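Local coordinates for oxidoreductase (Azotobacter vinelandii, PDB 7D5M), which binds NAD+ and, as a homolog of inositol dehydrogenase, probably catalyses NAD-dependent oxidation of a polyol or sugar-like substrate, at residues Val137-Tyr142 and Tyr360-Gly366; Phe119-Glu125 and Val370-Arg375; Arg7-Ile12 and Ala341-Asp345. All coordinates share one frame. Numbering follows the deposited sequence.

Contact 1: Val137-Tyr142 and Tyr360-Gly366. With NAD (nicotinamide-adenine-dinucleotide), chain B.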
loop_
_atom_site.group_PDB
_atom_site.type_symbol
_atom_site.label_atom_id
_atom_site.label_comp_id
_atom_site.label_asym_id
_atom_site.label_seq_id
_atom_site.Cartn_x
_atom_site.Cartn_y
_atom_site.Cartn_z
ATOM N N VAL A 137 26.794 28.031 -17.947
ATOM C CA VAL A 137 25.803 26.999 -17.534
ATOM C C VAL A 137 24.838 27.658 -16.551
ATOM O O VAL A 137 25.310 28.356 -15.643
ATOM C CB VAL A 137 26.510 25.795 -16.896
ATOM C CG1 VAL A 137 25.511 24.797 -16.340
ATOM C CG2 VAL A 137 27.460 25.129 -17.878
ATOM N N VAL A 138 23.536 27.461 -16.743
ATOM C CA VAL A 138 22.506 27.800 -15.720
ATOM C C VAL A 138 21.767 26.506 -15.382
ATOM O O VAL A 138 20.953 26.058 -16.201
ATOM C CB VAL A 138 21.543 28.909 -16.186
ATOM C CG1 VAL A 138 20.452 29.165 -15.154
ATOM C CG2 VAL A 138 22.285 30.205 -16.487
ATOM N N GLY A 139 22.057 25.914 -14.223
ATOM C CA GLY A 139 21.242 24.805 -13.696
ATOM C C GLY A 139 19.977 25.352 -13.066
ATOM O O GLY A 139 20.021 26.482 -12.546
ATOM N N VAL A 140 18.887 24.588 -13.106
ATOM C CA VAL A 140 17.629 24.936 -12.395
ATOM C C VAL A 140 17.254 23.741 -11.515
ATOM O O VAL A 140 17.309 22.600 -11.998
ATOM C CB VAL A 140 16.522 25.346 -13.379
ATOM C CG1 VAL A 140 15.231 25.689 -12.667
ATOM C CG2 VAL A 140 16.972 26.510 -14.242
ATOM N N THR A 141 16.914 23.983 -10.248
ATOM C CA THR A 141 16.795 22.892 -9.239
ATOM C C THR A 141 15.402 22.261 -9.315
ATOM O O THR A 141 14.678 22.244 -8.294
ATOM C CB THR A 141 17.250 23.363 -7.852
ATOM O OG1 THR A 141 16.861 24.711 -7.653
ATOM C CG2 THR A 141 18.749 23.298 -7.682
ATOM N N TYR A 142 15.083 21.663 -10.466
ATOM C CA TYR A 142 13.989 20.669 -10.599
ATOM C C TYR A 142 14.511 19.349 -10.017
ATOM O O TYR A 142 14.835 18.413 -10.764
ATOM C CB TYR A 142 13.553 20.542 -12.056
ATOM C CG TYR A 142 12.773 21.717 -12.584
ATOM C CD1 TYR A 142 11.539 22.060 -12.052
ATOM C CD2 TYR A 142 13.245 22.460 -13.654
ATOM C CE1 TYR A 142 10.802 23.123 -12.555
ATOM C CE2 TYR A 142 12.522 23.521 -14.171
ATOM C CZ TYR A 142 11.292 23.848 -13.629
ATOM O OH TYR A 142 10.556 24.889 -14.124
ATOM N N TYR A 360 20.725 17.603 -17.807
ATOM C CA TYR A 360 20.327 18.197 -16.512
ATOM C C TYR A 360 19.332 19.315 -16.780
ATOM O O TYR A 360 19.272 19.862 -17.885
ATOM C CB TYR A 360 21.563 18.674 -15.750
ATOM C CG TYR A 360 22.429 19.625 -16.532
ATOM C CD1 TYR A 360 22.200 20.991 -16.506
ATOM C CD2 TYR A 360 23.445 19.154 -17.341
ATOM C CE1 TYR A 360 22.972 21.868 -17.251
ATOM C CE2 TYR A 360 24.229 20.016 -18.089
ATOM C CZ TYR A 360 23.999 21.375 -18.038
ATOM O OH TYR A 360 24.779 22.213 -18.776
ATOM N N PRO A 361 18.527 19.681 -15.766
ATOM C CA PRO A 361 17.616 20.811 -15.888
ATOM C C PRO A 361 18.427 22.101 -16.034
ATOM O O PRO A 361 19.219 22.420 -15.168
ATOM C CB PRO A 361 16.774 20.815 -14.606
ATOM C CG PRO A 361 17.206 19.598 -13.818
ATOM C CD PRO A 361 18.454 19.029 -14.451
ATOM N N ASP A 362 18.224 22.789 -17.148
ATOM C CA ASP A 362 19.116 23.887 -17.590
ATOM C C ASP A 362 18.290 25.148 -17.854
ATOM O O ASP A 362 17.104 25.208 -17.495
ATOM C CB ASP A 362 19.912 23.443 -18.817
ATOM C CG ASP A 362 19.065 23.068 -20.019
ATOM O OD1 ASP A 362 17.828 23.279 -19.978
ATOM O OD2 ASP A 362 19.643 22.533 -20.983
ATOM N N ILE A 363 18.924 26.135 -18.475
ATOM C CA ILE A 363 18.291 27.441 -18.789
ATOM C C ILE A 363 16.999 27.188 -19.578
ATOM O O ILE A 363 15.996 27.873 -19.320
ATOM C CB ILE A 363 19.291 28.349 -19.538
ATOM C CG1 ILE A 363 18.745 29.769 -19.700
ATOM C CG2 ILE A 363 19.692 27.747 -20.878
ATOM C CD1 ILE A 363 18.520 30.505 -18.392
ATOM N N HIS A 364 17.016 26.240 -20.515
ATOM C CA HIS A 364 15.875 25.951 -21.424
ATOM C C HIS A 364 14.702 25.398 -20.608
ATOM O O HIS A 364 13.563 25.805 -20.858
ATOM C CB HIS A 364 16.297 24.998 -22.547
ATOM C CG HIS A 364 17.478 25.481 -23.314
ATOM N ND1 HIS A 364 17.407 26.572 -24.144
ATOM C CD2 HIS A 364 18.752 25.032 -23.374
ATOM C CE1 HIS A 364 18.591 26.774 -24.694
ATOM N NE2 HIS A 364 19.434 25.849 -24.230
ATOM N N ALA A 365 14.970 24.522 -19.641
ATOM C CA ALA A 365 13.919 23.987 -18.741
ATOM C C ALA A 365 13.313 25.145 -17.942
ATOM O O ALA A 365 12.072 25.189 -17.790
ATOM C CB ALA A 365 14.494 22.938 -17.833
ATOM N N GLY A 366 14.162 26.045 -17.437
ATOM C CA GLY A 366 13.729 27.222 -16.669
ATOM C C GLY A 366 12.795 28.090 -17.495
ATOM O O GLY A 366 11.735 28.489 -16.970
HETATM P PA NAD B . 12.871 31.239 2.492
HETATM O O1A NAD B . 12.072 32.490 2.691
HETATM O O2A NAD B . 12.697 30.070 3.408
HETATM O O5B NAD B . 14.428 31.634 2.441
HETATM C C5B NAD B . 14.902 32.877 1.835
HETATM C C4B NAD B . 16.347 33.059 2.231
HETATM O O4B NAD B . 16.980 34.051 1.382
HETATM C C3B NAD B . 16.572 33.559 3.664
HETATM O O3B NAD B . 17.775 33.007 4.179
HETATM C C2B NAD B . 16.672 35.074 3.457
HETATM O O2B NAD B . 17.330 35.768 4.493
HETATM C C1B NAD B . 17.500 35.093 2.182
HETATM N N9A NAD B . 17.414 36.322 1.407
HETATM C C8A NAD B . 16.268 36.992 1.068
HETATM N N7A NAD B . 16.485 38.031 0.301
HETATM C C5A NAD B . 17.856 38.036 0.104
HETATM C C6A NAD B . 18.698 38.889 -0.637
HETATM N N6A NAD B . 18.256 39.920 -1.362
HETATM N N1A NAD B . 20.025 38.608 -0.635
HETATM C C2A NAD B . 20.456 37.565 0.093
HETATM N N3A NAD B . 19.756 36.688 0.815
HETATM C C4A NAD B . 18.444 36.983 0.781
HETATM O O3 NAD B . 12.627 30.683 0.992
HETATM P PN NAD B . 12.765 29.170 0.424
HETATM O O1N NAD B . 11.498 28.409 0.700
HETATM O O2N NAD B . 14.066 28.596 0.900
HETATM O O5D NAD B . 12.823 29.420 -1.158
HETATM C C5D NAD B . 13.864 30.190 -1.763
HETATM C C4D NAD B . 13.805 29.891 -3.236
HETATM O O4D NAD B . 13.936 28.459 -3.426
HETATM C C3D NAD B . 12.480 30.276 -3.905
HETATM O O3D NAD B . 12.728 30.718 -5.228
HETATM C C2D NAD B . 11.686 28.965 -3.883
HETATM O O2D NAD B . 10.708 28.885 -4.909
HETATM C C1D NAD B . 12.809 27.955 -4.130
HETATM N N1N NAD B . 12.525 26.574 -3.636
HETATM C C2N NAD B . 12.698 25.508 -4.493
HETATM C C3N NAD B . 12.394 24.209 -4.083
HETATM C C7N NAD B . 12.760 23.081 -5.024
HETATM O O7N NAD B . 13.526 23.315 -5.966
HETATM N N7N NAD B . 12.260 21.876 -4.768
HETATM C C4N NAD B . 11.792 24.017 -2.835
HETATM C C5N NAD B . 11.609 25.108 -1.987
HETATM C C6N NAD B . 12.118 26.335 -2.353
HETATM O O HOH W 1 22.194 26.116 -19.074
#
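Tyr142 lays the edge of its ring against Pro361 and the start of helix 363-381. Its CD2 is 4.0 Å from Pro361 CB, and its CE2 is 4.2 Å from Ala365 CB. Strand 138-140 is the last of five parallel strands in the NAD-binding Rossmann domain. In this chain its outer edge meets residues 360-366 of the C-terminal alpha/beta domain. One backbone hydrogen bond joins the two segments, from Val140 N to Pro361 O (3.0 Å). Around it lie two CA-H...O contacts: Gly139 CA to Pro361 O (3.5 Å) and Asp362 CA to Val138 O (3.2 Å). The CA atoms of Gly139 and Asp362 are 4.5 Å apart. Apolar side chains fill the flanks. Val138 CG1 meets Ile363 CD1 at 4.0 Å, and Val137 CG1 lies 4.0 Å from Tyr360 CE1. Val140 CG2 lies 4.1 Å from Gly366 CA; a CB on Gly366 would come within about 3.2 Å of that methyl. The strand leads directly to the cofactor. Thr141, which binds NADH, centres an inverse gamma turn, and its O lies 2.8 Å from O7N of the NAD carboxamide. Its side chain is hydrogen-bonded to Glu114. Asp362 is the N-cap of the incoming helix: its OD1 accepts a hydrogen bond from Ala365 N at 3.1 Å.

Contact 2: Phe119-Glu125 and Val370-Arg375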
loop_
_atom_site.group_PDB
_atom_site.type_symbol
_atom_site.label_atom_id
_atom_site.label_comp_id
_atom_site.label_asym_id
_atom_site.label_seq_id
_atom_site.Cartn_x
_atom_site.Cartn_y
_atom_site.Cartn_z
ATOM N N PHE A 119 9.576 35.910 -13.189
ATOM C CA PHE A 119 8.101 36.108 -13.211
ATOM C C PHE A 119 7.550 36.004 -14.643
ATOM O O PHE A 119 6.443 35.459 -14.816
ATOM C CB PHE A 119 7.699 37.478 -12.652
ATOM C CG PHE A 119 7.906 37.714 -11.177
ATOM C CD1 PHE A 119 8.259 36.691 -10.317
ATOM C CD2 PHE A 119 7.692 38.977 -10.642
ATOM C CE1 PHE A 119 8.420 36.930 -8.961
ATOM C CE2 PHE A 119 7.858 39.214 -9.283
ATOM C CZ PHE A 119 8.218 38.185 -8.448
ATOM N N THR A 120 8.245 36.558 -15.647
ATOM C CA THR A 120 7.671 36.732 -17.011
ATOM C C THR A 120 8.510 36.007 -18.062
ATOM O O THR A 120 9.735 35.892 -17.890
ATOM C CB THR A 120 7.526 38.205 -17.414
ATOM O OG1 THR A 120 8.809 38.747 -17.726
ATOM C CG2 THR A 120 6.855 39.056 -16.356
ATOM N N LEU A 121 7.853 35.563 -19.126
ATOM C CA LEU A 121 8.511 34.896 -20.270
ATOM C C LEU A 121 9.514 35.867 -20.906
ATOM O O LEU A 121 10.604 35.415 -21.292
ATOM C CB LEU A 121 7.434 34.442 -21.257
ATOM C CG LEU A 121 7.925 33.708 -22.504
ATOM C CD1 LEU A 121 8.789 32.514 -22.136
ATOM C CD2 LEU A 121 6.746 33.272 -23.363
ATOM N N GLU A 122 9.188 37.156 -20.993
ATOM C CA GLU A 122 10.098 38.131 -21.654
ATOM C C GLU A 122 11.414 38.202 -20.850
ATOM O O GLU A 122 12.490 38.189 -21.474
ATOM C CB GLU A 122 9.395 39.479 -21.852
ATOM C CG GLU A 122 10.311 40.551 -22.426
ATOM C CD GLU A 122 9.627 41.710 -23.144
ATOM O OE1 GLU A 122 9.644 42.841 -22.594
ATOM O OE2 GLU A 122 9.108 41.494 -24.267
ATOM N N GLU A 123 11.343 38.220 -19.517
ATOM C CA GLU A 123 12.527 38.173 -18.615
ATOM C C GLU A 123 13.295 36.865 -18.838
ATOM O O GLU A 123 14.536 36.894 -18.893
ATOM C CB GLU A 123 12.117 38.228 -17.143
ATOM C CG GLU A 123 11.845 39.615 -16.602
ATOM C CD GLU A 123 11.343 39.566 -15.167
ATOM O OE1 GLU A 123 10.335 38.876 -14.927
ATOM O OE2 GLU A 123 11.967 40.184 -14.290
ATOM N N ALA A 124 12.585 35.736 -18.910
ATOM C CA ALA A 124 13.194 34.401 -19.107
ATOM C C ALA A 124 13.997 34.387 -20.414
ATOM O O ALA A 124 15.144 33.887 -20.413
ATOM C CB ALA A 124 12.131 33.332 -19.122
ATOM N N GLU A 125 13.406 34.900 -21.495
ATOM C CA GLU A 125 14.046 34.934 -22.838
ATOM C C GLU A 125 15.316 35.789 -22.752
ATOM O O GLU A 125 16.342 35.383 -23.341
ATOM C CB GLU A 125 13.067 35.458 -23.890
ATOM C CG GLU A 125 11.895 34.524 -24.128
ATOM C CD GLU A 125 12.153 33.355 -25.058
ATOM O OE1 GLU A 125 13.325 33.093 -25.409
ATOM O OE2 GLU A 125 11.170 32.707 -25.435
ATOM N N VAL A 370 8.525 28.935 -16.878
ATOM C CA VAL A 370 7.961 30.311 -16.842
ATOM C C VAL A 370 6.878 30.419 -17.920
ATOM O O VAL A 370 5.816 30.967 -17.620
ATOM C CB VAL A 370 9.064 31.365 -17.020
ATOM C CG1 VAL A 370 8.499 32.777 -17.149
ATOM C CG2 VAL A 370 10.063 31.266 -15.892
ATOM N N ARG A 371 7.146 29.928 -19.127
ATOM C CA ARG A 371 6.161 29.936 -20.240
ATOM C C ARG A 371 4.867 29.275 -19.763
ATOM O O ARG A 371 3.779 29.851 -19.958
ATOM C CB ARG A 371 6.667 29.180 -21.466
ATOM C CG ARG A 371 5.727 29.291 -22.660
ATOM C CD ARG A 371 6.075 28.350 -23.792
ATOM N NE ARG A 371 7.507 28.321 -24.065
ATOM C CZ ARG A 371 8.173 29.262 -24.707
ATOM N NH1 ARG A 371 7.552 30.339 -25.156
ATOM N NH2 ARG A 371 9.472 29.132 -24.885
ATOM N N TRP A 372 4.967 28.082 -19.188
ATOM C CA TRP A 372 3.762 27.299 -18.814
ATOM C C TRP A 372 2.935 28.079 -17.791
ATOM O O TRP A 372 1.723 28.211 -17.991
ATOM C CB TRP A 372 4.146 25.919 -18.291
ATOM C CG TRP A 372 2.980 25.045 -17.932
ATOM C CD1 TRP A 372 2.247 24.255 -18.769
ATOM C CD2 TRP A 372 2.480 24.797 -16.609
ATOM N NE1 TRP A 372 1.302 23.560 -18.062
ATOM C CE2 TRP A 372 1.414 23.877 -16.736
ATOM C CE3 TRP A 372 2.813 25.271 -15.337
ATOM C CZ2 TRP A 372 0.709 23.403 -15.629
ATOM C CZ3 TRP A 372 2.103 24.817 -14.245
ATOM C CH2 TRP A 372 1.057 23.898 -14.396
ATOM N N VAL A 373 3.565 28.586 -16.734
ATOM C CA VAL A 373 2.853 29.355 -15.677
ATOM C C VAL A 373 2.168 30.550 -16.344
ATOM O O VAL A 373 1.002 30.818 -16.028
ATOM C CB VAL A 373 3.796 29.788 -14.542
ATOM C CG1 VAL A 373 3.142 30.818 -13.626
ATOM C CG2 VAL A 373 4.272 28.583 -13.751
ATOM N N GLU A 374 2.871 31.257 -17.232
ATOM C CA GLU A 374 2.331 32.504 -17.834
ATOM C C GLU A 374 1.075 32.168 -18.650
ATOM O O GLU A 374 0.071 32.897 -18.500
ATOM C CB GLU A 374 3.410 33.211 -18.652
ATOM C CG GLU A 374 2.986 34.570 -19.162
ATOM C CD GLU A 374 4.148 35.457 -19.572
ATOM O OE1 GLU A 374 4.198 35.833 -20.754
ATOM O OE2 GLU A 374 5.002 35.753 -18.715
ATOM N N ARG A 375 1.116 31.114 -19.468
ATOM C CA ARG A 375 -0.033 30.673 -20.305
ATOM C C ARG A 375 -1.194 30.252 -19.400
ATOM O O ARG A 375 -2.342 30.610 -19.723
ATOM C CB ARG A 375 0.354 29.536 -21.253
ATOM C CG ARG A 375 1.236 29.985 -22.404
ATOM C CD ARG A 375 0.487 30.758 -23.480
ATOM N NE ARG A 375 1.481 31.293 -24.393
ATOM C CZ ARG A 375 2.132 32.448 -24.223
ATOM N NH1 ARG A 375 1.861 33.229 -23.190
ATOM N NH2 ARG A 375 3.045 32.833 -25.101
HETATM O O HOH W 2 5.558 32.613 -15.243
#
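Glu374 extends its side chain, with chi1 and chi2 both t, toward the start of helix 121-133. There its OE2 accepts a hydrogen bond from Leu121 N (2.9 Å), so the carboxylate takes up a first-turn amide of that helix. Thr120 is the N-cap. Its p rotamer lets OG1 accept from Glu123 N (3.1 Å). Glu123, chi1 m, folds back so that OE1 accepts from Thr120 N (3.2 Å), which completes a capping box. Leu121 (t, p) has the most surface covered. Its CD1 lies over one face of the Arg371 guanidinium, and its CD2 is 3.5 Å from Arg371 NH1. Val370, chi1 t, brings CG1 to 3.4 Å from Thr120 C and 4.2 Å from Ala124 CB. Arg371 forms only a long salt bridge with Glu125, NH2 to OE2 at 4.0 Å. Their closer charged partners are Glu368 and Arg128 respectively. Water 2 donates to Phe119 O (3.0 Å) and Val370 O (2.9 Å). The short helical segments run nearly antiparallel, at 167°, with axes 9.8 Å apart. This is helix-to-helix packing between a Rossmann-domain helix and helix 363-381 of the C-terminal domain, in a two-domain protein of the GFO/IDH/MocA family.

Contact 3: Arg7-Ile12 and Ala341-Asp345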
loop_
_atom_site.group_PDB
_atom_site.type_symbol
_atom_site.label_atom_id
_atom_site.label_comp_id
_atom_site.label_asym_id
_atom_site.label_seq_id
_atom_site.Cartn_x
_atom_site.Cartn_y
_atom_site.Cartn_z
ATOM N N ARG A 7 34.953 13.757 -10.096
ATOM C CA ARG A 7 34.488 13.780 -11.503
ATOM C C ARG A 7 35.134 14.926 -12.271
ATOM O O ARG A 7 35.060 14.909 -13.490
ATOM C CB ARG A 7 32.988 13.996 -11.502
ATOM C CG ARG A 7 32.273 13.005 -10.610
ATOM C CD ARG A 7 30.985 12.757 -11.313
ATOM N NE ARG A 7 30.118 11.874 -10.572
ATOM C CZ ARG A 7 29.585 10.779 -11.078
ATOM N NH1 ARG A 7 29.828 10.428 -12.336
ATOM N NH2 ARG A 7 28.804 10.046 -10.316
ATOM N N ILE A 8 35.652 15.910 -11.548
ATOM C CA ILE A 8 36.412 17.063 -12.092
ATOM C C ILE A 8 37.655 17.194 -11.214
ATOM O O ILE A 8 37.617 16.671 -10.079
ATOM C CB ILE A 8 35.529 18.329 -12.123
ATOM C CG1 ILE A 8 35.105 18.778 -10.722
ATOM C CG2 ILE A 8 34.310 18.096 -13.008
ATOM C CD1 ILE A 8 34.387 20.107 -10.699
ATOM N N ALA A 9 38.712 17.829 -11.729
ATOM C CA ALA A 9 40.056 17.891 -11.104
ATOM C C ALA A 9 39.980 18.562 -9.731
ATOM O O ALA A 9 40.624 18.059 -8.783
ATOM C CB ALA A 9 41.016 18.632 -11.998
ATOM N N GLN A 10 39.245 19.673 -9.631
ATOM C CA GLN A 10 39.087 20.430 -8.365
ATOM C C GLN A 10 37.632 20.841 -8.202
ATOM O O GLN A 10 36.952 21.109 -9.191
ATOM C CB GLN A 10 39.932 21.704 -8.353
ATOM C CG GLN A 10 41.425 21.449 -8.492
ATOM C CD GLN A 10 42.048 20.789 -7.287
ATOM O OE1 GLN A 10 41.529 20.831 -6.173
ATOM N NE2 GLN A 10 43.191 20.159 -7.510
ATOM N N PRO A 11 37.136 20.956 -6.954
ATOM C CA PRO A 11 35.781 21.449 -6.722
ATOM C C PRO A 11 35.618 22.862 -7.289
ATOM O O PRO A 11 36.545 23.676 -7.171
ATOM C CB PRO A 11 35.643 21.438 -5.193
ATOM C CG PRO A 11 36.656 20.407 -4.754
ATOM C CD PRO A 11 37.818 20.626 -5.695
ATOM N N ILE A 12 34.468 23.116 -7.906
ATOM C CA ILE A 12 34.091 24.466 -8.413
ATOM C C ILE A 12 34.083 25.422 -7.211
ATOM O O ILE A 12 33.419 25.120 -6.194
ATOM C CB ILE A 12 32.722 24.444 -9.123
ATOM C CG1 ILE A 12 32.637 23.443 -10.286
ATOM C CG2 ILE A 12 32.328 25.849 -9.561
ATOM C CD1 ILE A 12 33.556 23.714 -11.442
ATOM N N ALA A 341 28.347 20.606 -11.908
ATOM C CA ALA A 341 29.809 20.785 -11.750
ATOM C C ALA A 341 30.524 20.271 -13.009
ATOM O O ALA A 341 31.405 20.970 -13.530
ATOM C CB ALA A 341 30.296 20.088 -10.499
ATOM N N MET A 342 30.172 19.087 -13.499
ATOM C CA MET A 342 30.825 18.539 -14.722
ATOM C C MET A 342 30.588 19.479 -15.914
ATOM O O MET A 342 31.531 19.676 -16.707
ATOM C CB MET A 342 30.306 17.141 -15.054
ATOM C CG MET A 342 30.773 16.109 -14.053
ATOM S SD MET A 342 30.158 14.457 -14.431
ATOM C CE MET A 342 31.272 13.973 -15.747
ATOM N N ALA A 343 29.383 20.040 -16.052
ATOM C CA ALA A 343 29.012 20.918 -17.186
ATOM C C ALA A 343 29.816 22.220 -17.101
ATOM O O ALA A 343 30.326 22.694 -18.143
ATOM C CB ALA A 343 27.521 21.181 -17.180
ATOM N N MET A 344 29.930 22.787 -15.903
ATOM C CA MET A 344 30.665 24.051 -15.666
ATOM C C MET A 344 32.144 23.826 -15.995
ATOM O O MET A 344 32.729 24.640 -16.755
ATOM C CB MET A 344 30.505 24.501 -14.216
ATOM C CG MET A 344 29.088 24.926 -13.907
ATOM S SD MET A 344 28.873 25.255 -12.156
ATOM C CE MET A 344 27.100 25.525 -12.105
ATOM N N ASP A 345 32.717 22.749 -15.467
ATOM C CA ASP A 345 34.141 22.386 -15.686
ATOM C C ASP A 345 34.369 22.111 -17.178
ATOM O O ASP A 345 35.381 22.628 -17.706
ATOM C CB ASP A 345 34.548 21.186 -14.832
ATOM C CG ASP A 345 35.968 20.731 -15.109
ATOM O OD1 ASP A 345 36.896 21.447 -14.703
ATOM O OD2 ASP A 345 36.113 19.692 -15.763
HETATM O O HOH W 3 38.510 18.686 -14.623
HETATM O O HOH W 4 38.427 21.307 -12.129
#
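Ile8, Ile12 and Met342 have the most surface covered here. Ile8 points toward helix 329-349. Its CG2 packs 3.6 Å from Asp345 CB and 3.9 Å from Met342 CA, and its CD1 lies 4.1 Å from Ala341 CB. Ile12 approaches the same helix from further along the chain. Its CG1 is 4.1 Å from Ala341 CB, and its CD1 is 4.2 Å from Met344 CB. Ala341 thus meets both isoleucines. Ile12 also begins strand 12-16, the first strand of the Rossmann fold, lying between strands 39-45 and 87-91 in its 2-1-3-4-5 order. The contact therefore sets a helix of the C-terminal domain against the N-terminal lead into the nucleotide-binding sheet. Phe39 of the neighbouring strand 39-45 also touches Ile12, Ala341 and Met344. At the more open side, Met342 SD lies 3.6 Å from Arg7 CD. Arg7 also makes a cation-pi contact with Tyr338, one turn earlier in the helix. No direct hydrogen bond links the two segments. Water joins them instead. Water 3 donates to Asp345 OD2 (2.8 Å) and accepts from Ala9 N (3.0 Å). Water 4 donates to Asp345 OD1 (3.0 Å) and accepts from Gln10 N (3.1 Å). Asp345 OD2 also forms a salt bridge with Arg349.

In the fold
All three contacts join the N-terminal part of the chain to the C-terminal domain. Contact 1 is the buried one, near the chain centre, and pairs direct backbone bonding with apolar packing. Contacts 2 and 3 are partly buried and lie further out. Contact 2 combines Leu121 and Val370 packing with one hydrogen bond from a helix-start amide to the Glu374 carboxylate, whereas contact 3 combines apolar packing with water bridges. Contacts 1 and 2 share helix 363-381, and helix 121-133 leads into strand 138-140; their centres are 14 Å apart. Contacts 1 and 3 touch, with Tyr360 OH 3.3 Å from Ala343 CB. Contacts 2 and 3 do not touch: their nearest atoms are about 17 Å apart.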